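Endo-1,4-beta-Xylanase (Pseudoalteromonas haloplanktis, PDB 1XWQ) hydrolyses internal beta-1,4 linkages of xylan as a family 8 glycoside hydrolase, and probably acts also on cellulose, lichenin and cereal beta-glucans. Local coordinates at residues H62-I67 and Q78-G83; Y122-K127 and G140-G145; D73-Q78 and L126-N131. The protein carries 1 engineered substitution. All blocks are in the same frame, centred on the assembly; numbering follows the deposited sequence. Where two conformers were deposited one is given.

Contact 1: H62-I67 and Q78-G83; sequences HYIKAI and QGQSWG. Engineered in segment 78-83: Gln78 (natural residue Glu). With XYP (beta-D-xylopyranose), chain B.
The backbone carbonyl of His62 meets the side-chain amide of Gln80 where strand 58-66 of an antiparallel sheet crosses helix 77-89, in the (alpha/alpha)6-barrel fold of family 8 glycoside hydrolases. The axes of strand 62-66 and helix 78-83 approach to 7.3 Å at 127°. Gln80 NE2 donates to His62 O over 3.1 Å, the acceptor lying nearly in the amide plane; the same nitrogen also bonds Leu99 O of helix 93-107. At Tyr63 the amide runs alongside the backbone, with Gln80 OE1 3.3 Å from Tyr63 CA, while the phenol ring leads away toward Phe102 and strand 50-55. Ile64 N then donates to Gln80 OE1 at 2.9 Å. One side chain therefore serves a backbone acceptor and a backbone donor two residues apart, and these bonds fix the rotation of its amide. A bend at chi2 (75°) lays that amide along the strand. The side chain of Ile64 lies over bare helix backbone: its CG1 is 3.3 Å from Gly79 O and 4.2 Å from Gly83 CA. Beyond the strand, the engineered Gln78 extends from the first turn of the helix into the sugar site. Its OE1 accepts from O3 of the bound xylose at 2.6 Å and also bonds Tyr380, while its NE2 donates to sugar O4 at 2.8 Å in an almost straight bond of 178°.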
loop_
_atom_site.group_PDB
_atom_site.type_symbol
_atom_site.label_atom_id
_atom_site.label_comp_id
_atom_site.label_asym_id
_atom_site.label_seq_id
_atom_site.Cartn_x
_atom_site.Cartn_y
_atom_site.Cartn_z
ATOM N N HIS A 62 -0.209 8.624 -18.540
ATOM C CA HIS A 62 -0.089 9.406 -17.314
ATOM C C HIS A 62 0.727 8.640 -16.283
ATOM O O HIS A 62 0.799 7.413 -16.325
ATOM C CB HIS A 62 -1.474 9.684 -16.726
ATOM C CG HIS A 62 -2.148 10.910 -17.272
ATOM N ND1 HIS A 62 -2.739 10.947 -18.515
ATOM C CD2 HIS A 62 -2.361 12.128 -16.719
ATOM C CE1 HIS A 62 -3.282 12.137 -18.708
ATOM N NE2 HIS A 62 -3.066 12.874 -17.634
ATOM N N TYR A 63 1.341 9.363 -15.354
ATOM C CA TYR A 63 2.038 8.723 -14.243
ATOM C C TYR A 63 1.777 9.425 -12.917
ATOM O O TYR A 63 1.371 10.591 -12.886
ATOM C CB TYR A 63 3.544 8.639 -14.517
ATOM C CG TYR A 63 4.232 9.979 -14.713
ATOM C CD1 TYR A 63 4.304 10.570 -15.976
ATOM C CD2 TYR A 63 4.823 10.645 -13.639
ATOM C CE1 TYR A 63 4.937 11.810 -16.160
ATOM C CE2 TYR A 63 5.466 11.866 -13.813
ATOM C CZ TYR A 63 5.526 12.439 -15.075
ATOM O OH TYR A 63 6.163 13.649 -15.245
ATOM N N ILE A 64 1.988 8.703 -11.823
ATOM C CA ILE A 64 2.008 9.318 -10.503
ATOM C C ILE A 64 3.440 9.767 -10.265
ATOM O O ILE A 64 4.367 8.953 -10.294
ATOM C CB ILE A 64 1.541 8.325 -9.398
ATOM C CG1 ILE A 64 0.066 7.932 -9.600
ATOM C CG2 ILE A 64 1.786 8.909 -7.986
ATOM C CD1 ILE A 64 -0.939 9.120 -9.564
ATOM N N LYS A 65 3.610 11.065 -10.039
ATOM C CA LYS A 65 4.930 11.661 -9.915
ATOM C C LYS A 65 5.409 11.571 -8.483
ATOM O O LYS A 65 4.808 12.155 -7.582
ATOM C CB LYS A 65 4.905 13.127 -10.356
ATOM C CG LYS A 65 6.293 13.764 -10.479
ATOM C CD LYS A 65 6.196 15.255 -10.751
ATOM C CE LYS A 65 5.805 15.531 -12.199
ATOM N NZ LYS A 65 6.057 16.958 -12.566
ATOM N N ALA A 66 6.486 10.829 -8.271
ATOM C CA ALA A 66 7.086 10.745 -6.950
ATOM C C ALA A 66 8.006 11.948 -6.743
ATOM O O ALA A 66 9.229 11.850 -6.869
ATOM C CB ALA A 66 7.827 9.420 -6.767
ATOM N N ILE A 67 7.388 13.090 -6.447
ATOM C CA ILE A 67 8.108 14.337 -6.212
ATOM C C ILE A 67 9.158 14.117 -5.122
ATOM O O ILE A 67 8.892 13.471 -4.104
ATOM C CB ILE A 67 7.128 15.486 -5.863
ATOM C CG1 ILE A 67 6.300 15.871 -7.095
ATOM C CG2 ILE A 67 7.869 16.714 -5.369
ATOM C CD1 ILE A 67 4.840 16.125 -6.786
ATOM N N GLN A 78 5.149 1.646 -7.107
ATOM C CA GLN A 78 4.350 1.778 -5.908
ATOM C C GLN A 78 3.252 2.853 -6.056
ATOM O O GLN A 78 2.062 2.551 -5.907
ATOM C CB GLN A 78 5.285 2.049 -4.735
ATOM C CG GLN A 78 4.630 2.562 -3.513
ATOM C CD GLN A 78 5.635 3.115 -2.546
ATOM O OE1 GLN A 78 5.950 4.315 -2.587
ATOM N NE2 GLN A 78 6.164 2.249 -1.676
ATOM N N GLY A 79 3.647 4.085 -6.377
ATOM C CA GLY A 79 2.688 5.159 -6.593
ATOM C C GLY A 79 1.764 4.928 -7.779
ATOM O O GLY A 79 0.565 5.228 -7.712
ATOM N N GLN A 80 2.313 4.377 -8.862
ATOM C CA GLN A 80 1.529 4.075 -10.063
ATOM C C GLN A 80 0.397 3.098 -9.759
ATOM O O GLN A 80 -0.752 3.316 -10.145
ATOM C CB GLN A 80 2.437 3.493 -11.157
ATOM C CG GLN A 80 1.848 3.553 -12.571
ATOM C CD GLN A 80 1.885 4.953 -13.175
ATOM O OE1 GLN A 80 2.358 5.899 -12.546
ATOM N NE2 GLN A 80 1.397 5.082 -14.400
ATOM N N SER A 81 0.738 2.025 -9.046
ATOM C CA SER A 81 -0.210 0.967 -8.739
ATOM C C SER A 81 -1.264 1.428 -7.727
ATOM O O SER A 81 -2.439 1.069 -7.835
ATOM C CB SER A 81 0.543 -0.256 -8.221
ATOM O OG SER A 81 1.181 -0.004 -6.983
ATOM N N TRP A 82 -0.840 2.225 -6.752
ATOM C CA TRP A 82 -1.769 2.865 -5.817
ATOM C C TRP A 82 -2.747 3.787 -6.530
ATOM O O TRP A 82 -3.929 3.831 -6.185
ATOM C CB TRP A 82 -1.010 3.689 -4.788
ATOM C CG TRP A 82 -0.319 2.887 -3.741
ATOM C CD1 TRP A 82 -0.559 1.584 -3.394
ATOM C CD2 TRP A 82 0.731 3.342 -2.892
ATOM N NE1 TRP A 82 0.291 1.201 -2.383
ATOM C CE2 TRP A 82 1.088 2.265 -2.050
ATOM C CE3 TRP A 82 1.412 4.562 -2.750
ATOM C CZ2 TRP A 82 2.091 2.374 -1.081
ATOM C CZ3 TRP A 82 2.406 4.668 -1.796
ATOM C CH2 TRP A 82 2.729 3.578 -0.962
ATOM N N GLY A 83 -2.238 4.537 -7.505
ATOM C CA GLY A 83 -3.055 5.465 -8.273
ATOM C C GLY A 83 -4.165 4.738 -9.008
ATOM O O GLY A 83 -5.325 5.184 -9.009
HETATM C C1 XYP B . 9.228 7.010 0.704
HETATM C C2 XYP B . 9.095 6.568 -0.728
HETATM C C3 XYP B . 8.373 5.230 -0.855
HETATM C C4 XYP B . 8.903 4.195 0.139
HETATM C C5 XYP B . 8.975 4.831 1.524
HETATM O O2 XYP B . 8.390 7.546 -1.455
HETATM O O3 XYP B . 8.524 4.787 -2.186
HETATM O O4 XYP B . 8.069 3.053 0.189
HETATM O O5 XYP B . 9.760 6.015 1.467
#

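Contact 2: Y122-K127 and G140-G145; sequences YAWKLK and GPAPDG
Trp124 overlaps the Gly140-Ala142 segment with the base of its side chain and one edge of its indole. Its CB packs against Ala142 CB at 3.8 Å, and the ring turns its CD1 edge to Gly140 O, which lies in the indole plane 3.1 Å from CD1. The same carbonyl accepts the hydrogen bond from Trp124 N at 2.9 Å, with an N-H...O angle of 155°, so Gly140 O accepts from the backbone N and also lies against the ring edge of the same residue. A first torsion of 91°, some 30° past a staggered value, together with chi2 near -90° brings CD1 beside that oxygen. One indole face is covered within its own segment, where Lys125 CB sits 3.7 Å above the ring centre, and NE1 makes a weak hydrogen bond to Asp138. A second point of attachment lies two residues back, at Tyr122. Tyr122 O receives a CA-H...O contact from Pro141 CA at 3.5 Å, and a water 2.7 Å from Tyr122 O, probably donating to it, accepts from Ala142 N at 2.9 Å. The water thus spans a gap between the two backbones that direct bonding does not close. Past this point Ala142 O accepts from Gly145 N, drawing the chain into helix 143-160, where Asp144 forms a salt bridge with Arg284. Tyr122 N is bonded by Glu146 of the same helix. The Trp124 side chain is about 5 Å from a bound xylose. The geometry is that of the open end of a beta hairpin, formed by strands 123-128 and 134-139, whose two chains turn corners at Trp124 and Gly140 beside the sugar-binding site.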
loop_
_atom_site.group_PDB
_atom_site.type_symbol
_atom_site.label_atom_id
_atom_site.label_comp_id
_atom_site.label_asym_id
_atom_site.label_seq_id
_atom_site.Cartn_x
_atom_site.Cartn_y
_atom_site.Cartn_z
ATOM N N TYR A 122 8.327 -5.125 -13.016
ATOM C CA TYR A 122 8.132 -3.708 -13.285
ATOM C C TYR A 122 9.215 -2.868 -12.629
ATOM O O TYR A 122 9.363 -2.867 -11.405
ATOM C CB TYR A 122 6.701 -3.290 -12.904
ATOM C CG TYR A 122 5.720 -3.764 -13.951
ATOM C CD1 TYR A 122 5.522 -5.127 -14.179
ATOM C CD2 TYR A 122 5.034 -2.855 -14.758
ATOM C CE1 TYR A 122 4.660 -5.574 -15.167
ATOM C CE2 TYR A 122 4.155 -3.294 -15.742
ATOM C CZ TYR A 122 3.979 -4.653 -15.943
ATOM O OH TYR A 122 3.123 -5.104 -16.923
ATOM N N ALA A 123 9.993 -2.189 -13.475
ATOM C CA ALA A 123 11.111 -1.352 -13.030
ATOM C C ALA A 123 10.631 -0.328 -12.018
ATOM O O ALA A 123 9.788 0.527 -12.333
ATOM C CB ALA A 123 11.749 -0.651 -14.215
ATOM N N TRP A 124 11.176 -0.410 -10.808
ATOM C CA TRP A 124 10.642 0.369 -9.699
ATOM C C TRP A 124 10.861 1.867 -9.802
ATOM O O TRP A 124 10.058 2.646 -9.285
ATOM C CB TRP A 124 11.113 -0.184 -8.352
ATOM C CG TRP A 124 12.392 0.397 -7.817
ATOM C CD1 TRP A 124 13.664 -0.054 -8.053
ATOM C CD2 TRP A 124 12.522 1.508 -6.920
ATOM N NE1 TRP A 124 14.571 0.710 -7.361
ATOM C CE2 TRP A 124 13.901 1.681 -6.661
ATOM C CE3 TRP A 124 11.610 2.379 -6.302
ATOM C CZ2 TRP A 124 14.392 2.688 -5.815
ATOM C CZ3 TRP A 124 12.096 3.379 -5.463
ATOM C CH2 TRP A 124 13.480 3.524 -5.230
ATOM N N LYS A 125 11.945 2.272 -10.459
ATOM C CA LYS A 125 12.268 3.691 -10.536
ATOM C C LYS A 125 12.566 4.155 -11.952
ATOM O O LYS A 125 13.554 3.729 -12.564
ATOM C CB LYS A 125 13.442 4.027 -9.622
ATOM C CG LYS A 125 13.744 5.518 -9.541
ATOM C CD LYS A 125 15.090 5.748 -8.869
ATOM C CE LYS A 125 14.941 6.050 -7.397
ATOM N NZ LYS A 125 16.275 6.358 -6.800
ATOM N N LEU A 126 11.700 5.039 -12.445
ATOM C CA LEU A 126 11.898 5.729 -13.706
ATOM C C LEU A 126 12.195 7.198 -13.421
ATOM O O LEU A 126 11.876 7.702 -12.345
ATOM C CB LEU A 126 10.640 5.609 -14.581
ATOM C CG LEU A 126 10.498 4.412 -15.542
ATOM C CD1 LEU A 126 10.754 3.070 -14.874
ATOM C CD2 LEU A 126 9.121 4.413 -16.208
ATOM N N LYS A 127 12.816 7.873 -14.385
ATOM C CA LYS A 127 12.918 9.327 -14.381
ATOM C C LYS A 127 12.734 9.834 -15.801
ATOM O O LYS A 127 12.855 9.071 -16.760
ATOM C CB LYS A 127 14.281 9.797 -13.853
ATOM C CG LYS A 127 14.356 9.909 -12.342
ATOM C CD LYS A 127 15.724 10.378 -11.881
ATOM C CE LYS A 127 15.808 10.372 -10.369
ATOM N NZ LYS A 127 17.080 10.958 -9.895
ATOM N N GLY A 140 15.152 -3.145 -11.307
ATOM C CA GLY A 140 14.708 -4.008 -10.224
ATOM C C GLY A 140 13.295 -3.656 -9.780
ATOM O O GLY A 140 12.888 -2.487 -9.858
ATOM N N PRO A 141 12.537 -4.653 -9.324
ATOM C CA PRO A 141 11.158 -4.423 -8.894
ATOM C C PRO A 141 11.031 -3.982 -7.436
ATOM O O PRO A 141 11.927 -4.212 -6.615
ATOM C CB PRO A 141 10.504 -5.794 -9.102
ATOM C CG PRO A 141 11.623 -6.788 -8.825
ATOM C CD PRO A 141 12.913 -6.079 -9.209
ATOM N N ALA A 142 9.919 -3.316 -7.141
ATOM C CA ALA A 142 9.427 -3.155 -5.779
ATOM C C ALA A 142 8.102 -3.929 -5.734
ATOM O O ALA A 142 7.056 -3.412 -6.136
ATOM C CB ALA A 142 9.219 -1.684 -5.448
ATOM N N PRO A 143 8.170 -5.186 -5.295
ATOM C CA PRO A 143 7.054 -6.143 -5.441
ATOM C C PRO A 143 5.673 -5.733 -4.909
ATOM O O PRO A 143 4.697 -6.310 -5.402
ATOM C CB PRO A 143 7.578 -7.389 -4.732
ATOM C CG PRO A 143 9.058 -7.283 -4.937
ATOM C CD PRO A 143 9.356 -5.828 -4.685
ATOM N N ASP A 144 5.575 -4.782 -3.974
ATOM C CA ASP A 144 4.262 -4.244 -3.581
ATOM C C ASP A 144 3.581 -3.493 -4.743
ATOM O O ASP A 144 2.347 -3.364 -4.781
ATOM C CB ASP A 144 4.341 -3.370 -2.306
ATOM C CG ASP A 144 5.241 -2.144 -2.461
ATOM O OD1 ASP A 144 6.289 -2.205 -3.130
ATOM O OD2 ASP A 144 4.984 -1.049 -1.925
ATOM N N GLY A 145 4.386 -3.021 -5.692
ATOM C CA GLY A 145 3.872 -2.437 -6.924
ATOM C C GLY A 145 3.105 -3.462 -7.751
ATOM O O GLY A 145 1.934 -3.270 -8.071
HETATM O O HOH W 1 7.843 -2.968 -9.163
#

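Contact 3: D73-Q78 and L126-N131; sequences DDIRTQ and LKLNQN. Engineered in segment 73-78: Gln78 (natural residue Glu). With XYP (beta-D-xylopyranose), chain B.
Ile75 and Leu126 form a hydrogen-bonded antiparallel pair joining the short strand 74-76 to strand 123-128, inside the five-stranded antiparallel sheet. Both backbone bonds are present: Ile75 N to Leu126 O at 2.8 Å, and Leu126 N to Ile75 O at 2.9 Å, the latter practically straight at 178°. The Ile75 side chain can be traced outward along one face of this pair. Its CB rests 4.0 Å from Leu126 CB. From there CG1 packs on the ring of Tyr63 in the neighbouring strand, and the CG2 branch lies near Ile64 O. With chi2 extended at 166°, CD1 is carried along the sheet to Leu128, meeting its CD2 at 4.1 Å as the two side chains cross obliquely. Lys127 covers the residues at the start of strand 74-76: its CG lies 3.5 Å from Asp73 O, its extended chain runs past Asp74 CB, and its NZ is bonded to Glu71 O. A water accepting from Leu128 N and donating to Asp73 O continues the pairing where the strands part. Toward the sugar, Asp74 and Arg76 form a side-on, two-pronged salt bridge, with NE at 2.9 Å from OD1 and NH2 at 3.1 Å from OD2, both oxygens near the guanidinium plane. These two bonds set the rotation of the guanidinium and so position its remaining nitrogen: Arg76 NH1 donates to xylose O3 at 3.0 Å, bent to 145°.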
loop_
_atom_site.group_PDB
_atom_site.type_symbol
_atom_site.label_atom_id
_atom_site.label_comp_id
_atom_site.label_asym_id
_atom_site.label_seq_id
_atom_site.Cartn_x
_atom_site.Cartn_y
_atom_site.Cartn_z
ATOM N N ASP A 73 12.767 14.398 -8.736
ATOM C CA ASP A 73 11.505 13.698 -8.968
ATOM C C ASP A 73 11.745 12.404 -9.727
ATOM O O ASP A 73 12.523 12.368 -10.679
ATOM C CB ASP A 73 10.558 14.570 -9.788
ATOM C CG ASP A 73 10.168 15.846 -9.076
ATOM O OD1 ASP A 73 10.462 15.992 -7.869
ATOM O OD2 ASP A 73 9.555 16.758 -9.655
ATOM N N ASP A 74 11.081 11.342 -9.306
ATOM C CA ASP A 74 11.099 10.119 -10.092
ATOM C C ASP A 74 9.708 9.520 -10.203
ATOM O O ASP A 74 8.728 10.142 -9.799
ATOM C CB ASP A 74 12.141 9.108 -9.572
ATOM C CG ASP A 74 11.974 8.774 -8.093
ATOM O OD1 ASP A 74 10.830 8.646 -7.617
ATOM O OD2 ASP A 74 12.949 8.598 -7.337
ATOM N N ILE A 75 9.617 8.337 -10.796
ATOM C CA ILE A 75 8.325 7.707 -11.044
ATOM C C ILE A 75 8.424 6.270 -10.541
ATOM O O ILE A 75 9.360 5.553 -10.901
ATOM C CB ILE A 75 7.983 7.758 -12.557
ATOM C CG1 ILE A 75 8.077 9.205 -13.086
ATOM C CG2 ILE A 75 6.599 7.151 -12.824
ATOM C CD1 ILE A 75 8.080 9.313 -14.610
ATOM N N ARG A 76 7.478 5.866 -9.696
ATOM C CA ARG A 76 7.589 4.598 -8.965
ATOM C C ARG A 76 6.410 3.671 -9.229
ATOM O O ARG A 76 5.279 4.135 -9.384
ATOM C CB ARG A 76 7.729 4.872 -7.463
ATOM C CG ARG A 76 8.968 5.681 -7.136
ATOM C CD ARG A 76 9.224 5.946 -5.659
ATOM N NE ARG A 76 10.464 6.712 -5.535
ATOM C CZ ARG A 76 11.280 6.693 -4.491
ATOM N NH1 ARG A 76 11.003 5.955 -3.422
ATOM N NH2 ARG A 76 12.385 7.428 -4.515
ATOM N N THR A 77 6.670 2.365 -9.267
ATOM C CA THR A 77 5.599 1.387 -9.466
ATOM C C THR A 77 4.623 1.392 -8.297
ATOM O O THR A 77 3.432 1.160 -8.473
ATOM C CB THR A 77 6.148 -0.039 -9.696
ATOM O OG1 THR A 77 7.132 -0.360 -8.700
ATOM C CG2 THR A 77 6.907 -0.111 -11.015
ATOM N N GLN A 78 5.149 1.646 -7.107
ATOM C CA GLN A 78 4.350 1.778 -5.908
ATOM C C GLN A 78 3.252 2.853 -6.056
ATOM O O GLN A 78 2.062 2.551 -5.907
ATOM C CB GLN A 78 5.285 2.049 -4.735
ATOM C CG GLN A 78 4.630 2.562 -3.513
ATOM C CD GLN A 78 5.635 3.115 -2.546
ATOM O OE1 GLN A 78 5.950 4.315 -2.587
ATOM N NE2 GLN A 78 6.164 2.249 -1.676
ATOM N N LEU A 126 11.700 5.039 -12.445
ATOM C CA LEU A 126 11.898 5.729 -13.706
ATOM C C LEU A 126 12.195 7.198 -13.421
ATOM O O LEU A 126 11.876 7.702 -12.345
ATOM C CB LEU A 126 10.640 5.609 -14.581
ATOM C CG LEU A 126 10.498 4.412 -15.542
ATOM C CD1 LEU A 126 10.754 3.070 -14.874
ATOM C CD2 LEU A 126 9.121 4.413 -16.208
ATOM N N LYS A 127 12.816 7.873 -14.385
ATOM C CA LYS A 127 12.918 9.327 -14.381
ATOM C C LYS A 127 12.734 9.834 -15.801
ATOM O O LYS A 127 12.855 9.071 -16.760
ATOM C CB LYS A 127 14.281 9.797 -13.853
ATOM C CG LYS A 127 14.356 9.909 -12.342
ATOM C CD LYS A 127 15.724 10.378 -11.881
ATOM C CE LYS A 127 15.808 10.372 -10.369
ATOM N NZ LYS A 127 17.080 10.958 -9.895
ATOM N N LEU A 128 12.434 11.124 -15.928
ATOM C CA LEU A 128 12.524 11.797 -17.217
ATOM C C LEU A 128 13.957 12.321 -17.364
ATOM O O LEU A 128 14.514 12.878 -16.412
ATOM C CB LEU A 128 11.506 12.940 -17.307
ATOM C CG LEU A 128 10.007 12.647 -17.133
ATOM C CD1 LEU A 128 9.181 13.816 -17.635
ATOM C CD2 LEU A 128 9.576 11.355 -17.831
ATOM N N ASN A 129 14.567 12.128 -18.532
ATOM C CA ASN A 129 15.939 12.615 -18.733
ATOM C C ASN A 129 15.964 14.122 -18.999
ATOM O O ASN A 129 14.914 14.761 -18.966
ATOM C CB ASN A 129 16.682 11.812 -19.814
ATOM C CG ASN A 129 16.091 11.988 -21.202
ATOM O OD1 ASN A 129 15.328 12.926 -21.471
ATOM N ND2 ASN A 129 16.447 11.078 -22.097
ATOM N N GLN A 130 17.148 14.682 -19.256
ATOM C CA GLN A 130 17.309 16.121 -19.479
ATOM C C GLN A 130 16.488 16.647 -20.662
ATOM O O GLN A 130 16.233 17.851 -20.762
ATOM C CB GLN A 130 18.791 16.472 -19.683
ATOM N N ASN A 131 16.072 15.741 -21.546
ATOM C CA ASN A 131 15.268 16.113 -22.703
ATOM C C ASN A 131 13.779 15.840 -22.513
ATOM O O ASN A 131 12.983 16.076 -23.419
ATOM C CB ASN A 131 15.791 15.422 -23.968
ATOM C CG ASN A 131 17.250 15.711 -24.222
ATOM O OD1 ASN A 131 17.697 16.861 -24.119
ATOM N ND2 ASN A 131 18.008 14.673 -24.562
HETATM C C1 XYP B . 9.228 7.010 0.704
HETATM C C2 XYP B . 9.095 6.568 -0.728
HETATM C C3 XYP B . 8.373 5.230 -0.855
HETATM C C4 XYP B . 8.903 4.195 0.139
HETATM C C5 XYP B . 8.975 4.831 1.524
HETATM O O2 XYP B . 8.390 7.546 -1.455
HETATM O O3 XYP B . 8.524 4.787 -2.186
HETATM O O4 XYP B . 8.069 3.053 0.189
HETATM O O5 XYP B . 9.760 6.015 1.467
HETATM O O HOH W 2 11.627 12.490 -13.455
#

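The three contacts lie on the same side of the chain's centre, with their centres 10 to 11 Å apart, and all reach the five-stranded antiparallel sheet. Contacts 1 and 3 share Gln78 and helix 77-89, and their strands 58-66 and 74-76 are neighbours, joined by a probable bond from Ala66 N to Asp74 O (2.8 Å). Contacts 2 and 3 share Leu126 and Lys127 on strand 123-128. Along the chain, contact 1 closes before contact 2 opens, whereas the segments of contacts 1 and 3 alternate. Together, helix 77-89 and strands 74-76 and 123-128 bring the engineered Gln78, Arg76 and Trp124 to the xylose site, where Trp124 CZ3 lies 3.5 Å from Arg76 NH1.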